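Local coordinates for protein erythromycin C-12 hydroxylase (PDB 2JJN) that hydroxylates erythromycin D at C-12 of its macrolactone ring to give erythromycin C, using a heme b cofactor, NADPH and molecular oxygen, at residues His88-Asp91 and Pro92-Arg96; Asn363-Ala366 and Leu367-Ile371. The protein carries 2 engineered substitutions. All coordinates share one frame; numbering follows the deposited sequence. Where two conformers were deposited one is given.

Interaction 1 (His88-Asp91 and Pro92-Arg96). With HEM (protoporphyrin IX containing Fe), chain B.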
ATOM      1  N   HIS A  88       8.062  -3.269  -9.564  1.00 13.48           N
ATOM      2  CA  HIS A  88       6.836  -2.529  -9.900  1.00 14.33           C
ATOM      3  C   HIS A  88       7.076  -1.506 -10.992  1.00 13.58           C
ATOM      4  O   HIS A  88       6.101  -0.868 -11.466  1.00 13.54           O
ATOM      5  CB  HIS A  88       6.253  -1.863  -8.683  1.00 14.74           C
ATOM      6  CG  HIS A  88       7.179  -0.864  -8.066  1.00 17.53           C
ATOM      7  ND1 HIS A  88       8.382  -1.230  -7.495  1.00 20.11           N
ATOM      8  CD2 HIS A  88       7.058   0.473  -7.887  1.00 21.23           C
ATOM      9  CE1 HIS A  88       8.977  -0.144  -7.020  1.00 22.39           C
ATOM     10  NE2 HIS A  88       8.196   0.899  -7.251  1.00 21.10           N
ATOM     11  N   GLU A  89       8.335  -1.331 -11.412  1.00 13.73           N
ATOM     12  CA  GLU A  89       8.659  -0.349 -12.450  1.00 15.29           C
ATOM     13  C   GLU A  89       9.204  -1.040 -13.688  1.00 15.43           C
ATOM     14  O   GLU A  89       9.763  -0.377 -14.569  1.00 17.99           O
ATOM     15  CB  GLU A  89       9.674   0.679 -11.918  1.00 16.45           C
ATOM     16  CG  GLU A  89       9.066   1.594 -10.892  1.00 17.68           C
ATOM     17  CD  GLU A  89      10.030   2.646 -10.417  1.00 25.98           C
ATOM     18  OE1 GLU A  89      11.228   2.559 -10.773  1.00 29.88           O
ATOM     19  OE2 GLU A  89       9.571   3.516  -9.667  1.00 27.97           O
ATOM     20  N   ILE A  90       9.039  -2.363 -13.764  1.00 15.06           N
ATOM     21  CA  ILE A  90       9.614  -3.149 -14.848  1.00 15.70           C
ATOM     22  C   ILE A  90       8.490  -3.814 -15.627  1.00 15.41           C
ATOM     23  O   ILE A  90       7.537  -4.323 -15.036  1.00 14.38           O
ATOM     24  CB  ILE A  90      10.618  -4.173 -14.251  1.00 16.12           C
ATOM     25  CG1 ILE A  90      11.826  -3.387 -13.694  1.00 16.23           C
ATOM     26  CG2 ILE A  90      11.074  -5.133 -15.307  1.00 17.66           C
ATOM     27  CD1 ILE A  90      12.815  -4.231 -12.886  1.00 17.63           C
ATOM     28  N   ASP A  91       8.622  -3.842 -16.951  1.00 16.47           N
ATOM     29  CA  ASP A  91       7.606  -4.403 -17.823  1.00 15.85           C
ATOM     30  C   ASP A  91       7.965  -5.803 -18.300  1.00 18.09           C
ATOM     31  O   ASP A  91       9.146  -6.180 -18.254  1.00 17.54           O
ATOM     32  CB  ASP A  91       7.483  -3.543 -19.110  1.00 16.25           C
ATOM     33  CG  ASP A  91       6.891  -2.162 -18.857  1.00 17.78           C
ATOM     34  OD1 ASP A  91       6.156  -1.977 -17.852  1.00 14.00           O
ATOM     35  OD2 ASP A  91       7.180  -1.264 -19.664  1.00 18.48           O
ATOM     36  N   PRO A  92       6.982  -6.547 -18.800  1.00 18.55           N
ATOM     37  CA  PRO A  92       7.376  -7.802 -19.469  1.00 21.24           C
ATOM     38  C   PRO A  92       8.255  -7.497 -20.677  1.00 22.47           C
ATOM     39  O   PRO A  92       8.168  -6.387 -21.271  1.00 21.66           O
ATOM     40  CB  PRO A  92       6.048  -8.412 -19.896  1.00 21.04           C
ATOM     41  CG  PRO A  92       4.977  -7.699 -19.001  1.00 22.73           C
ATOM     42  CD  PRO A  92       5.517  -6.334 -18.815  1.00 20.47           C
ATOM     43  N   PRO A  93       9.128  -8.456 -21.050  1.00 25.35           N
ATOM     44  CA  PRO A  93       9.256  -9.814 -20.483  1.00 25.77           C
ATOM     45  C   PRO A  93      10.091  -9.900 -19.192  1.00 24.40           C
ATOM     46  O   PRO A  93       9.920 -10.857 -18.425  1.00 25.25           O
ATOM     47  CB  PRO A  93       9.947 -10.591 -21.610  1.00 25.33           C
ATOM     48  CG  PRO A  93      10.737  -9.563 -22.378  1.00 27.84           C
ATOM     49  CD  PRO A  93      10.033  -8.214 -22.185  1.00 26.66           C
ATOM     50  N   GLU A  94      10.913  -8.888 -18.946  1.00 24.78           N
ATOM     51  CA  GLU A  94      11.780  -8.880 -17.775  1.00 24.80           C
ATOM     52  C   GLU A  94      10.921  -9.029 -16.525  1.00 23.77           C
ATOM     53  O   GLU A  94      11.286  -9.733 -15.579  1.00 23.18           O
ATOM     54  CB  GLU A  94      12.678  -7.620 -17.704  1.00 24.92           C
ATOM     55  CG  GLU A  94      13.613  -7.642 -16.462  0.50 27.06           C
ATOM     56  CD  GLU A  94      14.514  -6.417 -16.285  0.50 28.60           C
ATOM     57  OE1 GLU A  94      15.392  -6.465 -15.393  0.50 33.55           O
ATOM     58  OE2 GLU A  94      14.359  -5.410 -17.010  0.50 34.19           O
ATOM     59  N   HIS A  95       9.773  -8.342 -16.491  1.00 21.27           N
ATOM     60  CA  HIS A  95       8.948  -8.432 -15.283  1.00 21.27           C
ATOM     61  C   HIS A  95       8.557  -9.868 -14.930  1.00 22.38           C
ATOM     62  O   HIS A  95       8.509 -10.253 -13.751  1.00 21.83           O
ATOM     63  CB  HIS A  95       7.661  -7.598 -15.416  1.00 21.26           C
ATOM     64  CG  HIS A  95       6.749  -7.741 -14.238  1.00 19.79           C
ATOM     65  ND1 HIS A  95       5.686  -8.624 -14.233  1.00 20.27           N
ATOM     66  CD2 HIS A  95       6.789  -7.185 -12.999  1.00 19.54           C
ATOM     67  CE1 HIS A  95       5.081  -8.570 -13.055  1.00 20.04           C
ATOM     68  NE2 HIS A  95       5.740  -7.721 -12.287  1.00 20.71           N
ATOM     69  N   ARG A  96       8.241 -10.648 -15.957  1.00 23.09           N
ATOM     70  CA  ARG A  96       7.766 -11.988 -15.733  1.00 24.05           C
ATOM     71  C   ARG A  96       8.898 -12.833 -15.144  1.00 23.14           C
ATOM     72  O   ARG A  96       8.658 -13.589 -14.218  1.00 24.03           O
ATOM     73  CB  ARG A  96       7.323 -12.578 -17.053  1.00 26.32           C
ATOM     74  CG  ARG A  96       6.808 -13.970 -16.922  1.00 29.49           C
ATOM     75  CD  ARG A  96       6.671 -14.495 -18.344  1.00 36.00           C
ATOM     76  NE  ARG A  96       5.514 -13.893 -18.996  1.00 42.41           N
ATOM     77  CZ  ARG A  96       5.442 -13.588 -20.285  1.00 45.87           C
ATOM     78  NH1 ARG A  96       6.483 -13.805 -21.088  1.00 48.44           N
ATOM     79  NH2 ARG A  96       4.321 -13.064 -20.767  1.00 48.89           N
TER
HETATM   80  CHA HEM B 412       2.181  -4.279  -5.813  1.00 12.24           C
HETATM   81  CHB HEM B 412      -1.211  -2.374  -2.868  1.00 10.52           C
HETATM   82  CHC HEM B 412       0.838  -4.629   0.900  1.00 14.69           C
HETATM   83  CHD HEM B 412       4.643  -5.845  -1.877  1.00 13.38           C
HETATM   84  C1A HEM B 412       1.062  -3.642  -5.315  1.00 11.79           C
HETATM   85  C2A HEM B 412       0.099  -2.898  -6.136  1.00 11.12           C
HETATM   86  C3A HEM B 412      -0.821  -2.363  -5.329  1.00 10.18           C
HETATM   87  C4A HEM B 412      -0.484  -2.734  -3.968  1.00 10.32           C
HETATM   88  CMA HEM B 412      -2.016  -1.472  -5.732  1.00 10.50           C
HETATM   89  CAA HEM B 412       0.130  -2.786  -7.671  1.00 11.83           C
HETATM   90  CBA HEM B 412       1.076  -1.694  -8.135  1.00 12.51           C
HETATM   91  CGA HEM B 412       0.923  -1.389  -9.627  1.00 13.91           C
HETATM   92  O1A HEM B 412       0.089  -2.042 -10.314  1.00 13.54           O
HETATM   93  O2A HEM B 412       1.700  -0.505 -10.108  1.00 12.07           O
HETATM   94  C1B HEM B 412      -0.947  -2.839  -1.579  1.00 11.04           C
HETATM   95  C2B HEM B 412      -1.784  -2.605  -0.429  1.00 11.14           C
HETATM   96  C3B HEM B 412      -1.219  -3.241   0.623  1.00 12.51           C
HETATM   97  C4B HEM B 412      -0.009  -3.876   0.116  1.00 12.70           C
HETATM   98  CMB HEM B 412      -3.072  -1.765  -0.556  1.00 12.64           C
HETATM   99  CAB HEM B 412      -1.635  -3.318   2.105  1.00 14.56           C
HETATM  100  CBB HEM B 412      -2.889  -3.329   2.423  1.00 16.65           C
HETATM  101  C1C HEM B 412       2.043  -5.148   0.476  1.00 13.35           C
HETATM  102  C2C HEM B 412       2.977  -5.879   1.317  1.00 14.47           C
HETATM  103  C3C HEM B 412       4.035  -6.215   0.548  1.00 13.07           C
HETATM  104  C4C HEM B 412       3.788  -5.720  -0.808  1.00 12.68           C
HETATM  105  CMC HEM B 412       2.708  -6.170   2.818  1.00 15.87           C
HETATM  106  CAC HEM B 412       5.331  -6.954   0.933  1.00 17.74           C
HETATM  107  CBC HEM B 412       5.356  -7.987   1.774  1.00 22.66           C
HETATM  108  C1D HEM B 412       4.305  -5.502  -3.150  1.00 11.76           C
HETATM  109  C2D HEM B 412       5.180  -5.699  -4.261  1.00 13.95           C
HETATM  110  C3D HEM B 412       4.424  -5.242  -5.467  1.00 12.38           C
HETATM  111  C4D HEM B 412       3.153  -4.790  -4.984  1.00 10.73           C
HETATM  112  CMD HEM B 412       6.627  -6.274  -4.233  1.00 14.33           C
HETATM  113  CAD HEM B 412       4.903  -5.218  -6.929  1.00 11.56           C
HETATM  114  CBD HEM B 412       4.493  -6.504  -7.673  1.00 11.86           C
HETATM  115  CGD HEM B 412       4.867  -6.403  -9.119  1.00 13.11           C
HETATM  116  O1D HEM B 412       5.190  -5.308  -9.611  1.00 12.77           O
HETATM  117  O2D HEM B 412       4.837  -7.457  -9.788  1.00 12.70           O
HETATM  118  NA  HEM B 412       0.659  -3.545  -3.973  1.00 10.32           N
HETATM  119  NB  HEM B 412       0.172  -3.587  -1.225  1.00 10.64           N
HETATM  120  NC  HEM B 412       2.597  -5.063  -0.787  1.00 10.67           N
HETATM  121  ND  HEM B 412       3.091  -4.955  -3.613  1.00 10.46           N
HETATM  122 FE   HEM B 412       1.534  -4.412  -2.427  1.00 12.77          FE
HETATM  123  O   HOH W   1       2.539  -2.462  -2.110  1.00 27.42           O
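His95 touches the residues before it at two points of the backbone: its N donates to Asp91 O at 2.9 Å, closing the turn into the helix, and its CB lies 3.3 Å from Ile90 O. At its far end the imidazole reaches the heme. NE2 donates to propionate oxygen O2D at 2.7 Å, almost straight at 165°, with the oxygen at the ring edge and close to its plane. Turning CG away from the backbone N (chi1 176°) carries the ring off the helix start to that carboxylate. The rings of His351 and His95 meet with their planes about halfway between parallel and perpendicular, and His351, Arg99 and Arg293 also bond to the heme.

Behind the histidine, Ile90 is buried and packs its branch methyl CG2 on the start of the helix, 3.7 Å from His95 N and 3.8 Å from Glu94 CB. Asp91 sends its carboxylate the other way, to Ser70 OG and Ser71 N, which tie the loop to the end of strand 69-70. Two prolines, the second after a cis peptide bond, shape the turn into helix 94-105. His88, a substrate-binding residue, brings its CA to 3.2 Å from O1D, the second oxygen of the same propionate that His95 holds by O2D. Neutral or protonated, an imidazole can donate from NE2; a carboxylate so close would tend to favour protonation of His95, while the nearby Arg99 would work against it, so the bond alone leaves the charge state open.

Interaction 2 (Asn363-Ala366 and Leu367-Ile371); sequences NRVA and LEEII
Arg364 and Glu368, one helical turn apart, meet through a salt bridge in which NH1 gives its hydrogen to OE2 at 2.8 Å. The carboxylate oxygen lies in the guanidinium plane, at its edge, and is met on its syn side; yet the two flat groups are turned 68° against each other, so a single N-H makes the link and the bond is bent to 153°. The bend at chi3 (68°) turns the guanidinium toward the glutamate, whose OE2 also sits 3.3 Å from Arg364 CG. The remaining ends have partners of their own: Arg364 NH2 pairs with Glu115, and Glu368 OE1 with Arg119.

All this rides on helix 356-374, the long helix that follows the heme-ligating Cys353 and corresponds to helix L of the P450 fold. Its backbone bonds run from each N-H to the carbonyl four residues back, among them Glu368 N to Arg364 O at 2.8 Å.

On the next flank Val365 and Glu369 lie side by side and point the same way, CG1 and CG 4.2 Å apart. The valine packs on Ile118 of helix 115-127, while the bent glutamate takes Arg123 with OE1 and Arg119 with OE2, charges that satisfy a buried carboxylate. Leu367, whose branched aliphatic end suits a greasy surface, leads its methyls toward Ile274, Ile277 and Trp264. Ala366 is buried, and its O accepts from Ile370 N at 2.9 Å; Ile370 CG1 lies 3.2 Å from Ala366 O as well.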
ATOM      1  N   ASN A 363      -3.263  -7.503   9.045  1.00 18.07           N
ATOM      2  CA  ASN A 363      -4.391  -6.664   9.465  1.00 18.48           C
ATOM      3  C   ASN A 363      -5.487  -7.508  10.138  1.00 18.37           C
ATOM      4  O   ASN A 363      -6.180  -7.015  11.061  1.00 18.70           O
ATOM      5  CB  ASN A 363      -4.905  -5.850   8.265  1.00 18.67           C
ATOM      6  CG  ASN A 363      -4.038  -4.682   8.025  1.00 20.00           C
ATOM      7  OD1 ASN A 363      -4.228  -3.645   8.668  1.00 24.43           O
ATOM      8  ND2 ASN A 363      -3.046  -4.842   7.160  1.00 22.27           N
ATOM      9  N   ARG A 364      -5.639  -8.785   9.762  1.00 18.53           N
ATOM     10  CA  ARG A 364      -6.555  -9.669  10.474  1.00 19.22           C
ATOM     11  C   ARG A 364      -6.091  -9.785  11.920  1.00 18.97           C
ATOM     12  O   ARG A 364      -6.878  -9.616  12.869  1.00 19.36           O
ATOM     13  CB  ARG A 364      -6.564 -11.068   9.838  1.00 18.69           C
ATOM     14  CG  ARG A 364      -7.395 -12.035  10.688  1.00 20.36           C
ATOM     15  CD  ARG A 364      -7.587 -13.390   9.972  1.00 23.88           C
ATOM     16  NE  ARG A 364      -6.370 -14.195   9.820  1.00 24.13           N
ATOM     17  CZ  ARG A 364      -5.881 -15.043  10.737  1.00 25.23           C
ATOM     18  NH1 ARG A 364      -6.410 -15.125  11.965  1.00 26.76           N
ATOM     19  NH2 ARG A 364      -4.857 -15.850  10.411  1.00 25.42           N
ATOM     20  N   VAL A 365      -4.824 -10.138  12.076  1.00 19.08           N
ATOM     21  CA  VAL A 365      -4.307 -10.370  13.422  1.00 18.74           C
ATOM     22  C   VAL A 365      -4.387  -9.092  14.247  1.00 19.35           C
ATOM     23  O   VAL A 365      -4.818  -9.106  15.397  1.00 19.54           O
ATOM     24  CB  VAL A 365      -2.871 -10.930  13.380  1.00 19.43           C
ATOM     25  CG1 VAL A 365      -2.302 -11.007  14.795  1.00 19.34           C
ATOM     26  CG2 VAL A 365      -2.858 -12.321  12.754  1.00 21.08           C
ATOM     27  N   ALA A 366      -4.019  -7.971  13.643  1.00 17.96           N
ATOM     28  CA  ALA A 366      -4.086  -6.720  14.392  1.00 17.93           C
ATOM     29  C   ALA A 366      -5.520  -6.411  14.850  1.00 17.71           C
ATOM     30  O   ALA A 366      -5.735  -5.998  16.030  1.00 18.40           O
ATOM     31  CB  ALA A 366      -3.546  -5.570  13.544  1.00 19.11           C
ATOM     32  N   LEU A 367      -6.499  -6.561  13.958  1.00 17.53           N
ATOM     33  CA  LEU A 367      -7.859  -6.280  14.387  1.00 16.97           C
ATOM     34  C   LEU A 367      -8.361  -7.299  15.445  1.00 18.02           C
ATOM     35  O   LEU A 367      -9.019  -6.898  16.440  1.00 18.34           O
ATOM     36  CB  LEU A 367      -8.795  -6.220  13.189  1.00 16.39           C
ATOM     37  CG  LEU A 367     -10.258  -5.850  13.505  1.00 17.23           C
ATOM     38  CD1 LEU A 367     -10.289  -4.522  14.238  1.00 20.09           C
ATOM     39  CD2 LEU A 367     -11.054  -5.731  12.187  1.00 18.60           C
ATOM     40  N   GLU A 368      -7.986  -8.564  15.257  1.00 18.33           N
ATOM     41  CA  GLU A 368      -8.306  -9.557  16.282  1.00 18.40           C
ATOM     42  C   GLU A 368      -7.804  -9.137  17.645  1.00 17.48           C
ATOM     43  O   GLU A 368      -8.507  -9.288  18.657  1.00 19.02           O
ATOM     44  CB  GLU A 368      -7.706 -10.907  15.917  1.00 18.52           C
ATOM     45  CG  GLU A 368      -8.441 -11.594  14.738  1.00 19.12           C
ATOM     46  CD  GLU A 368      -7.706 -12.867  14.295  1.00 21.65           C
ATOM     47  OE1 GLU A 368      -6.548 -13.103  14.725  1.00 22.58           O
ATOM     48  OE2 GLU A 368      -8.266 -13.633  13.469  1.00 21.99           O
ATOM     49  N   GLU A 369      -6.558  -8.639  17.684  1.00 17.30           N
ATOM     50  CA  GLU A 369      -5.920  -8.332  18.967  1.00 17.02           C
ATOM     51  C   GLU A 369      -6.460  -7.051  19.579  1.00 17.64           C
ATOM     52  O   GLU A 369      -6.562  -6.932  20.806  1.00 17.07           O
ATOM     53  CB  GLU A 369      -4.402  -8.255  18.773  1.00 18.18           C
ATOM     54  CG  GLU A 369      -3.811  -9.590  18.407  1.00 18.12           C
ATOM     55  CD  GLU A 369      -3.934 -10.590  19.548  1.00 19.56           C
ATOM     56  OE1 GLU A 369      -3.643 -10.166  20.683  1.00 19.55           O
ATOM     57  OE2 GLU A 369      -4.353 -11.745  19.312  1.00 19.79           O
ATOM     58  N   ILE A 370      -6.832  -6.085  18.723  1.00 17.85           N
ATOM     59  CA  ILE A 370      -7.451  -4.858  19.211  1.00 17.31           C
ATOM     60  C   ILE A 370      -8.746  -5.237  19.905  1.00 18.08           C
ATOM     61  O   ILE A 370      -9.048  -4.751  21.011  1.00 18.60           O
ATOM     62  CB  ILE A 370      -7.688  -3.880  18.063  1.00 17.16           C
ATOM     63  CG1 ILE A 370      -6.327  -3.307  17.614  1.00 17.82           C
ATOM     64  CG2 ILE A 370      -8.679  -2.773  18.472  1.00 17.57           C
ATOM     65  CD1 ILE A 370      -6.421  -2.508  16.300  1.00 16.80           C
ATOM     66  N   ILE A 371      -9.525  -6.082  19.227  1.00 18.26           N
ATOM     67  CA  ILE A 371     -10.856  -6.413  19.774  1.00 18.29           C
ATOM     68  C   ILE A 371     -10.679  -7.288  21.029  1.00 18.04           C
ATOM     69  O   ILE A 371     -11.406  -7.110  22.031  1.00 18.70           O
ATOM     70  CB  ILE A 371     -11.682  -7.115  18.701  1.00 19.07           C
ATOM     71  CG1 ILE A 371     -12.100  -6.077  17.663  1.00 19.36           C
ATOM     72  CG2 ILE A 371     -12.932  -7.755  19.300  1.00 20.30           C
ATOM     73  CD1 ILE A 371     -12.743  -6.719  16.394  1.00 21.67           C
TER

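Interaction 1 lies where a loop turns into helix 94-105 and is partly buried, with exposed residues among its members; interaction 2, within helix 356-374, is mostly buried, though Arg364 and Glu368 are partly exposed. They share no element, and their centres stand 35 Å apart on opposite sides of the chain's centre. The heme relates them unequally: 88-96 bonds directly to a propionate, whereas in 363-371 the side chain of Asn363 comes to about 5 Å from the heme (nearest atoms). Their polar chemistry differs accordingly. One turn directs an imidazole donor at a cofactor carboxylate, while the helix pairs arginine and glutamate with each other and with helix 115-127, with aliphatic side chains alongside.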